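Local coordinates for protein cellulase (Uncultured bacterium, PDB 6XSO) that probably hydrolyses internal beta-1,4-glycosidic bonds in cellulose and other plant polysaccharides such as xylan, as a broad-specificity endoglucanase of glycoside hydrolase family 5, at residues S182-Y194 with Y234-L247. Numbering follows the deposited sequence. Where two conformers were deposited one is given.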
ATOM      1  N   SER A 182       9.225  -5.721  15.262  1.00 21.15           N
ATOM      2  CA  SER A 182      10.153  -4.602  15.180  1.00 20.50           C
ATOM      3  C   SER A 182       9.758  -3.629  14.074  1.00 21.73           C
ATOM      4  O   SER A 182       9.619  -4.018  12.908  1.00 21.23           O
ATOM      5  CB  SER A 182      11.559  -5.104  14.844  1.00 20.79           C
ATOM      6  OG  SER A 182      12.081  -5.971  15.823  1.00 21.22           O
ATOM      7  N   TRP A 183       9.626  -2.354  14.435  1.00 21.25           N
ATOM      8  CA  TRP A 183       9.551  -1.284  13.450  1.00 20.37           C
ATOM      9  C   TRP A 183      10.966  -0.845  13.064  1.00 20.32           C
ATOM     10  O   TRP A 183      11.962  -1.262  13.660  1.00 20.32           O
ATOM     11  CB  TRP A 183       8.692  -0.114  13.982  1.00 21.70           C
ATOM     12  CG  TRP A 183       7.267  -0.544  14.190  1.00 21.40           C
ATOM     13  CD1 TRP A 183       6.657  -0.827  15.381  1.00 22.75           C
ATOM     14  CD2 TRP A 183       6.301  -0.803  13.172  1.00 19.43           C
ATOM     15  NE1 TRP A 183       5.372  -1.244  15.166  1.00 24.20           N
ATOM     16  CE2 TRP A 183       5.117  -1.222  13.818  1.00 20.37           C
ATOM     17  CE3 TRP A 183       6.293  -0.662  11.780  1.00 21.36           C
ATOM     18  CZ2 TRP A 183       3.957  -1.539  13.116  1.00 21.86           C
ATOM     19  CZ3 TRP A 183       5.141  -0.994  11.080  1.00 22.50           C
ATOM     20  CH2 TRP A 183       3.987  -1.424  11.749  1.00 23.67           C
ATOM     21  N   CYS A 184      11.036   0.022  12.043  1.00 22.12           N
ATOM     22  CA  CYS A 184      12.253   0.727  11.638  1.00 20.58           C
ATOM     23  C   CYS A 184      13.203  -0.155  10.837  1.00 21.22           C
ATOM     24  O   CYS A 184      13.585   0.192   9.714  1.00 20.49           O
ATOM     25  CB  CYS A 184      13.000   1.353  12.831  1.00 22.12           C
ATOM     26  SG  CYS A 184      11.974   2.417  13.859  1.00 25.53           S
ATOM     27  N   PHE A 185      13.590  -1.297  11.401  1.00 20.35           N
ATOM     28  CA  PHE A 185      14.422  -2.269  10.707  1.00 21.64           C
ATOM     29  C   PHE A 185      14.298  -3.604  11.435  1.00 20.27           C
ATOM     30  O   PHE A 185      13.939  -3.658  12.616  1.00 20.18           O
ATOM     31  CB  PHE A 185      15.881  -1.787  10.603  1.00 19.84           C
ATOM     32  CG  PHE A 185      16.533  -1.484  11.922  1.00 19.61           C
ATOM     33  CD1 PHE A 185      17.130  -2.486  12.677  1.00 21.13           C
ATOM     34  CD2 PHE A 185      16.560  -0.175  12.408  1.00 23.84           C
ATOM     35  CE1 PHE A 185      17.732  -2.187  13.902  1.00 23.60           C
ATOM     36  CE2 PHE A 185      17.162   0.118  13.623  1.00 22.37           C
ATOM     37  CZ  PHE A 185      17.737  -0.889  14.368  1.00 23.74           C
ATOM     38  N   ALA A 186      14.585  -4.690  10.712  1.00 20.10           N
ATOM     39  CA  ALA A 186      14.413  -6.014  11.294  1.00 20.18           C
ATOM     40  C   ALA A 186      15.315  -6.180  12.514  1.00 19.65           C
ATOM     41  O   ALA A 186      16.513  -5.870  12.474  1.00 20.78           O
ATOM     42  CB  ALA A 186      14.701  -7.104  10.268  1.00 21.60           C
ATOM     43  N   SER A 187      14.720  -6.667  13.607  1.00 20.35           N
ATOM     44  CA  SER A 187      15.345  -6.965  14.911  1.00 21.87           C
ATOM     45  C   SER A 187      15.559  -5.747  15.807  1.00 20.56           C
ATOM     46  O   SER A 187      16.150  -5.885  16.875  1.00 23.08           O
ATOM     47  CB  SER A 187      16.629  -7.804  14.798  1.00 21.40           C
ATOM     48  OG  SER A 187      17.778  -7.020  14.544  1.00 21.23           O
ATOM     49  N   PHE A 188      15.041  -4.569  15.437  1.00 21.62           N
ATOM     50  CA  PHE A 188      15.158  -3.380  16.285  1.00 21.70           C
ATOM     51  C   PHE A 188      14.595  -3.611  17.680  1.00 23.14           C
ATOM     52  O   PHE A 188      15.100  -3.037  18.650  1.00 24.64           O
ATOM     53  CB  PHE A 188      14.474  -2.205  15.578  1.00 19.95           C
ATOM     54  CG  PHE A 188      14.439  -0.908  16.369  1.00 23.20           C
ATOM     55  CD1 PHE A 188      15.601  -0.336  16.864  1.00 26.43           C
ATOM     56  CD2 PHE A 188      13.240  -0.260  16.582  1.00 27.06           C
ATOM     57  CE1 PHE A 188      15.555   0.851  17.569  1.00 30.22           C
ATOM     58  CE2 PHE A 188      13.191   0.924  17.285  1.00 31.98           C
ATOM     59  CZ  PHE A 188      14.350   1.475  17.781  1.00 29.74           C
ATOM     60  N   ALA A 189      13.579  -4.459  17.810  1.00 22.86           N
ATOM     61  CA  ALA A 189      12.948  -4.700  19.106  1.00 20.67           C
ATOM     62  C   ALA A 189      13.659  -5.763  19.936  1.00 25.73           C
ATOM     63  O   ALA A 189      13.215  -6.062  21.053  1.00 26.42           O
ATOM     64  CB  ALA A 189      11.477  -5.071  18.909  1.00 24.78           C
ATOM     65  N   ALA A 190      14.754  -6.327  19.429  1.00 23.83           N
ATOM     66  CA  ALA A 190      15.498  -7.311  20.186  1.00 25.08           C
ATOM     67  C   ALA A 190      16.290  -6.645  21.309  1.00 24.54           C
ATOM     68  O   ALA A 190      16.475  -5.426  21.342  1.00 27.12           O
ATOM     69  CB  ALA A 190      16.497  -8.032  19.279  1.00 25.38           C
ATOM     70  N   SER A 191      16.777  -7.474  22.234  1.00 26.36           N
ATOM     71  CA  SER A 191      17.725  -6.995  23.235  1.00 28.81           C
ATOM     72  C   SER A 191      18.876  -6.279  22.543  1.00 28.63           C
ATOM     73  O   SER A 191      19.396  -6.754  21.526  1.00 29.40           O
ATOM     74  CB  SER A 191      18.248  -8.172  24.050  1.00 40.08           C
ATOM     75  OG  SER A 191      17.175  -8.794  24.734  1.00 51.87           O
ATOM     76  N   GLY A 192      19.254  -5.121  23.079  1.00 29.63           N
ATOM     77  CA  GLY A 192      20.341  -4.367  22.490  1.00 30.89           C
ATOM     78  C   GLY A 192      20.019  -3.727  21.162  1.00 29.30           C
ATOM     79  O   GLY A 192      20.915  -3.169  20.523  1.00 28.08           O
ATOM     80  N   GLN A 193      18.759  -3.788  20.728  0.59 26.51           N
ATOM     81  CA  GLN A 193      18.284  -3.169  19.496  0.59 25.77           C
ATOM     82  C   GLN A 193      18.807  -3.855  18.239  0.59 24.24           C
ATOM     83  O   GLN A 193      18.742  -3.274  17.153  0.59 24.47           O
ATOM     84  CB  GLN A 193      18.566  -1.661  19.456  0.59 26.75           C
ATOM     85  CG  GLN A 193      17.771  -0.863  20.486  0.59 31.42           C
ATOM     86  CD  GLN A 193      18.283  -1.033  21.905  0.59 32.67           C
ATOM     87  OE1 GLN A 193      19.427  -0.690  22.210  0.59 34.64           O
ATOM     88  NE2 GLN A 193      17.434  -1.556  22.785  0.59 36.71           N
ATOM     89  N   TYR A 194      19.304  -5.089  18.355  1.00 24.27           N
ATOM     90  CA  TYR A 194      19.707  -5.849  17.177  1.00 24.21           C
ATOM     91  C   TYR A 194      19.876  -7.324  17.519  1.00 22.69           C
ATOM     92  O   TYR A 194      20.324  -7.679  18.611  1.00 24.79           O
ATOM     93  CB  TYR A 194      21.017  -5.321  16.571  1.00 24.25           C
ATOM     94  CG  TYR A 194      21.250  -5.765  15.151  1.00 21.27           C
ATOM     95  CD1 TYR A 194      20.420  -5.324  14.122  1.00 23.74           C
ATOM     96  CD2 TYR A 194      22.279  -6.636  14.835  1.00 24.76           C
ATOM     97  CE1 TYR A 194      20.619  -5.747  12.834  1.00 23.02           C
ATOM     98  CE2 TYR A 194      22.490  -7.052  13.543  1.00 22.97           C
ATOM     99  CZ  TYR A 194      21.657  -6.621  12.559  1.00 22.41           C
ATOM    100  OH  TYR A 194      21.847  -7.019  11.251  1.00 25.78           O
ATOM    101  N   TYR A 234      10.548  -4.500   4.209  1.00 19.52           N
ATOM    102  CA  TYR A 234      10.353  -4.817   5.617  1.00 19.62           C
ATOM    103  C   TYR A 234       9.635  -3.672   6.314  1.00 17.86           C
ATOM    104  O   TYR A 234      10.109  -2.535   6.281  1.00 18.25           O
ATOM    105  CB  TYR A 234      11.728  -5.089   6.328  1.00 19.58           C
ATOM    106  CG  TYR A 234      11.496  -5.377   7.792  1.00 19.09           C
ATOM    107  CD1 TYR A 234      11.437  -4.368   8.719  1.00 17.49           C
ATOM    108  CD2 TYR A 234      11.259  -6.681   8.235  1.00 18.33           C
ATOM    109  CE1 TYR A 234      11.123  -4.629  10.052  1.00 20.03           C
ATOM    110  CE2 TYR A 234      10.964  -6.936   9.549  1.00 18.47           C
ATOM    111  CZ  TYR A 234      10.891  -5.909  10.447  1.00 19.68           C
ATOM    112  OH  TYR A 234      10.575  -6.195  11.755  1.00 20.93           O
ATOM    113  N   ALA A 235       8.491  -3.956   6.947  1.00 19.28           N
ATOM    114  CA  ALA A 235       7.684  -2.997   7.707  1.00 17.57           C
ATOM    115  C   ALA A 235       7.162  -1.823   6.870  1.00 16.81           C
ATOM    116  O   ALA A 235       6.611  -0.855   7.429  1.00 19.02           O
ATOM    117  CB  ALA A 235       8.407  -2.462   8.953  1.00 19.75           C
ATOM    118  N   ALA A 236       7.297  -1.893   5.540  1.00 18.23           N
ATOM    119  CA  ALA A 236       7.142  -0.716   4.685  1.00 17.22           C
ATOM    120  C   ALA A 236       8.042   0.438   5.156  1.00 16.46           C
ATOM    121  O   ALA A 236       7.771   1.617   4.919  1.00 17.79           O
ATOM    122  CB  ALA A 236       5.672  -0.312   4.542  1.00 18.37           C
ATOM    123  N   ALA A 237       9.149   0.100   5.820  1.00 17.05           N
ATOM    124  CA  ALA A 237      10.104   1.093   6.280  1.00 18.71           C
ATOM    125  C   ALA A 237      10.780   1.762   5.089  1.00 20.08           C
ATOM    126  O   ALA A 237      10.993   1.152   4.038  1.00 19.46           O
ATOM    127  CB  ALA A 237      11.153   0.427   7.180  1.00 20.80           C
ATOM    128  N   ASN A 238      11.129   3.034   5.255  1.00 19.58           N
ATOM    129  CA  ASN A 238      11.580   3.841   4.125  1.00 18.93           C
ATOM    130  C   ASN A 238      13.057   4.212   4.173  1.00 21.35           C
ATOM    131  O   ASN A 238      13.535   4.896   3.260  1.00 20.08           O
ATOM    132  CB  ASN A 238      10.723   5.098   3.988  1.00 19.71           C
ATOM    133  CG  ASN A 238      10.788   5.981   5.209  1.00 21.26           C
ATOM    134  OD1 ASN A 238      11.866   6.271   5.751  1.00 21.17           O
ATOM    135  ND2 ASN A 238       9.619   6.450   5.637  1.00 22.36           N
ATOM    136  N   GLY A 239      13.798   3.746   5.175  1.00 19.93           N
ATOM    137  CA  GLY A 239      15.226   3.961   5.231  1.00 21.47           C
ATOM    138  C   GLY A 239      15.681   5.303   5.743  1.00 23.23           C
ATOM    139  O   GLY A 239      16.889   5.502   5.882  1.00 23.75           O
ATOM    140  N   SER A 240      14.783   6.251   5.999  1.00 21.68           N
ATOM    141  CA  SER A 240      15.231   7.599   6.320  1.00 23.20           C
ATOM    142  C   SER A 240      15.846   7.678   7.718  1.00 24.67           C
ATOM    143  O   SER A 240      15.544   6.883   8.608  1.00 24.66           O
ATOM    144  CB  SER A 240      14.063   8.586   6.232  1.00 25.20           C
ATOM    145  OG  SER A 240      13.096   8.301   7.235  1.00 26.83           O
ATOM    146  N   GLY A 241      16.727   8.654   7.896  1.00 28.36           N
ATOM    147  CA  GLY A 241      17.372   8.876   9.168  1.00 27.92           C
ATOM    148  C   GLY A 241      18.768   8.278   9.206  1.00 25.48           C
ATOM    149  O   GLY A 241      19.125   7.405   8.412  1.00 26.63           O
ATOM    150  N   ASN A 242      19.577   8.782  10.153  1.00 25.12           N
ATOM    151  CA  ASN A 242      20.933   8.295  10.379  1.00 24.31           C
ATOM    152  C   ASN A 242      21.157   7.873  11.830  1.00 26.02           C
ATOM    153  O   ASN A 242      22.309   7.634  12.220  1.00 26.43           O
ATOM    154  CB  ASN A 242      21.969   9.359   9.987  1.00 27.11           C
ATOM    155  CG  ASN A 242      21.827   9.804   8.543  1.00 27.80           C
ATOM    156  OD1 ASN A 242      21.843   8.993   7.617  1.00 28.83           O
ATOM    157  ND2 ASN A 242      21.676  11.098   8.347  1.00 29.77           N
ATOM    158  N   TRP A 243      20.090   7.782  12.634  1.00 26.40           N
ATOM    159  CA  TRP A 243      20.214   7.578  14.074  1.00 27.81           C
ATOM    160  C   TRP A 243      20.586   6.150  14.448  1.00 29.13           C
ATOM    161  O   TRP A 243      20.900   5.891  15.615  1.00 31.33           O
ATOM    162  CB  TRP A 243      18.927   8.040  14.798  1.00 30.95           C
ATOM    163  CG  TRP A 243      17.642   7.417  14.328  1.00 29.09           C
ATOM    164  CD1 TRP A 243      16.780   7.906  13.388  1.00 28.39           C
ATOM    165  CD2 TRP A 243      17.070   6.196  14.797  1.00 29.26           C
ATOM    166  NE1 TRP A 243      15.715   7.058  13.231  1.00 29.93           N
ATOM    167  CE2 TRP A 243      15.866   5.999  14.086  1.00 30.66           C
ATOM    168  CE3 TRP A 243      17.456   5.250  15.751  1.00 30.08           C
ATOM    169  CZ2 TRP A 243      15.053   4.896  14.290  1.00 29.96           C
ATOM    170  CZ3 TRP A 243      16.645   4.137  15.945  1.00 30.61           C
ATOM    171  CH2 TRP A 243      15.454   3.976  15.220  1.00 31.09           C
ATOM    172  N   ASN A 244      20.559   5.224  13.492  1.00 25.14           N
ATOM    173  CA  ASN A 244      20.987   3.851  13.707  1.00 24.07           C
ATOM    174  C   ASN A 244      21.567   3.375  12.387  1.00 23.42           C
ATOM    175  O   ASN A 244      21.022   3.686  11.326  1.00 24.22           O
ATOM    176  CB  ASN A 244      19.803   2.965  14.121  1.00 26.77           C
ATOM    177  CG  ASN A 244      20.226   1.552  14.493  1.00 26.36           C
ATOM    178  OD1 ASN A 244      20.565   0.743  13.627  1.00 24.89           O
ATOM    179  ND2 ASN A 244      20.200   1.248  15.786  1.00 26.24           N
ATOM    180  N   ALA A 245      22.666   2.628  12.455  1.00 24.31           N
ATOM    181  CA  ALA A 245      23.350   2.166  11.255  1.00 25.28           C
ATOM    182  C   ALA A 245      22.576   1.123  10.462  1.00 27.13           C
ATOM    183  O   ALA A 245      23.029   0.764   9.370  1.00 26.53           O
ATOM    184  CB  ALA A 245      24.710   1.555  11.616  1.00 28.45           C
ATOM    185  N   HIS A 246      21.447   0.618  10.972  1.00 22.18           N
ATOM    186  CA  HIS A 246      20.652  -0.385  10.272  1.00 21.86           C
ATOM    187  C   HIS A 246      19.443   0.193   9.565  1.00 21.22           C
ATOM    188  O   HIS A 246      18.692  -0.561   8.944  1.00 20.34           O
ATOM    189  CB  HIS A 246      20.184  -1.480  11.238  1.00 21.25           C
ATOM    190  CG  HIS A 246      21.315  -2.252  11.828  1.00 21.85           C
ATOM    191  ND1 HIS A 246      22.035  -3.171  11.096  1.00 27.35           N
ATOM    192  CD2 HIS A 246      21.869  -2.227  13.060  1.00 24.14           C
ATOM    193  CE1 HIS A 246      22.993  -3.673  11.853  1.00 25.21           C
ATOM    194  NE2 HIS A 246      22.899  -3.140  13.056  1.00 26.40           N
ATOM    195  N   LEU A 247      19.262   1.512   9.602  1.00 22.51           N
ATOM    196  CA  LEU A 247      18.040   2.094   9.058  1.00 20.25           C
ATOM    197  C   LEU A 247      17.902   1.858   7.562  1.00 19.69           C
ATOM    198  O   LEU A 247      16.779   1.771   7.063  1.00 20.05           O
ATOM    199  CB  LEU A 247      17.989   3.583   9.362  1.00 21.15           C
ATOM    200  CG  LEU A 247      17.651   3.910  10.812  1.00 23.22           C
ATOM    201  CD1 LEU A 247      17.900   5.374  11.064  1.00 27.25           C
ATOM    202  CD2 LEU A 247      16.227   3.552  11.086  1.00 24.07           C
TER
HETATM  203  O   HOH W   1      14.197   2.279   7.950  1.00 20.64           O
HETATM  204  O   HOH W   2      20.897  -1.592  16.436  1.00 27.25           O
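Two neighbouring beta-alpha loops of a (beta/alpha)8 barrel meet where Phe185 of the range 182-194 lies against His246 and Asn244 of 234-247. His246 CB sits over the centre of the Phe185 ring, 3.6 Å from its centroid, and Phe188 CB lies on the opposite face, nearer the rim, so that the phenyl is held between the two. Phe185 CG stands between the backbone N and the carbonyl carbon (chi1 57°), a rotation that places the ring between His246 CB and Phe188 CB. The Asn244 amide reaches the CZ end of the ring, OD1 coming to 3.3 Å from Phe185 CZ; the same oxygen takes the His246 N-H on a lone pair, in the carbonyl plane, closing an Asx turn. The His246 imidazole lies over Tyr194 as an offset stack, planes 8° apart and centroids 3.8 Å apart, completing an aromatic cluster with Phe185, while its ND1 is tied to Asp249 at the start of helix 249-252. Both loops follow barrel strands at their C-terminal ends, 168-171 and 229-232, the side on which TIM-barrel enzymes carry their active sites. Nearer the barrel, the Tyr234 hydroxyl donates to Ser182 O at 2.6 Å, and Asp178 N is its second hydrogen-bond partner. Ala186 packs over one face of the same phenol, with CB 4.0 Å from the ring centroid. Toward the exterior, Trp243 turns the edge of its six-membered ring to the face of Phe188 in an offset T-shaped pair, planes at 66°; Cys184 SG meets the adjoining part of that indole edge, 4.0 Å from Trp243 CZ2. One water donates to Cys184 O and Leu247 O; a second donates to Gln193 O and accepts from Asn244 ND2.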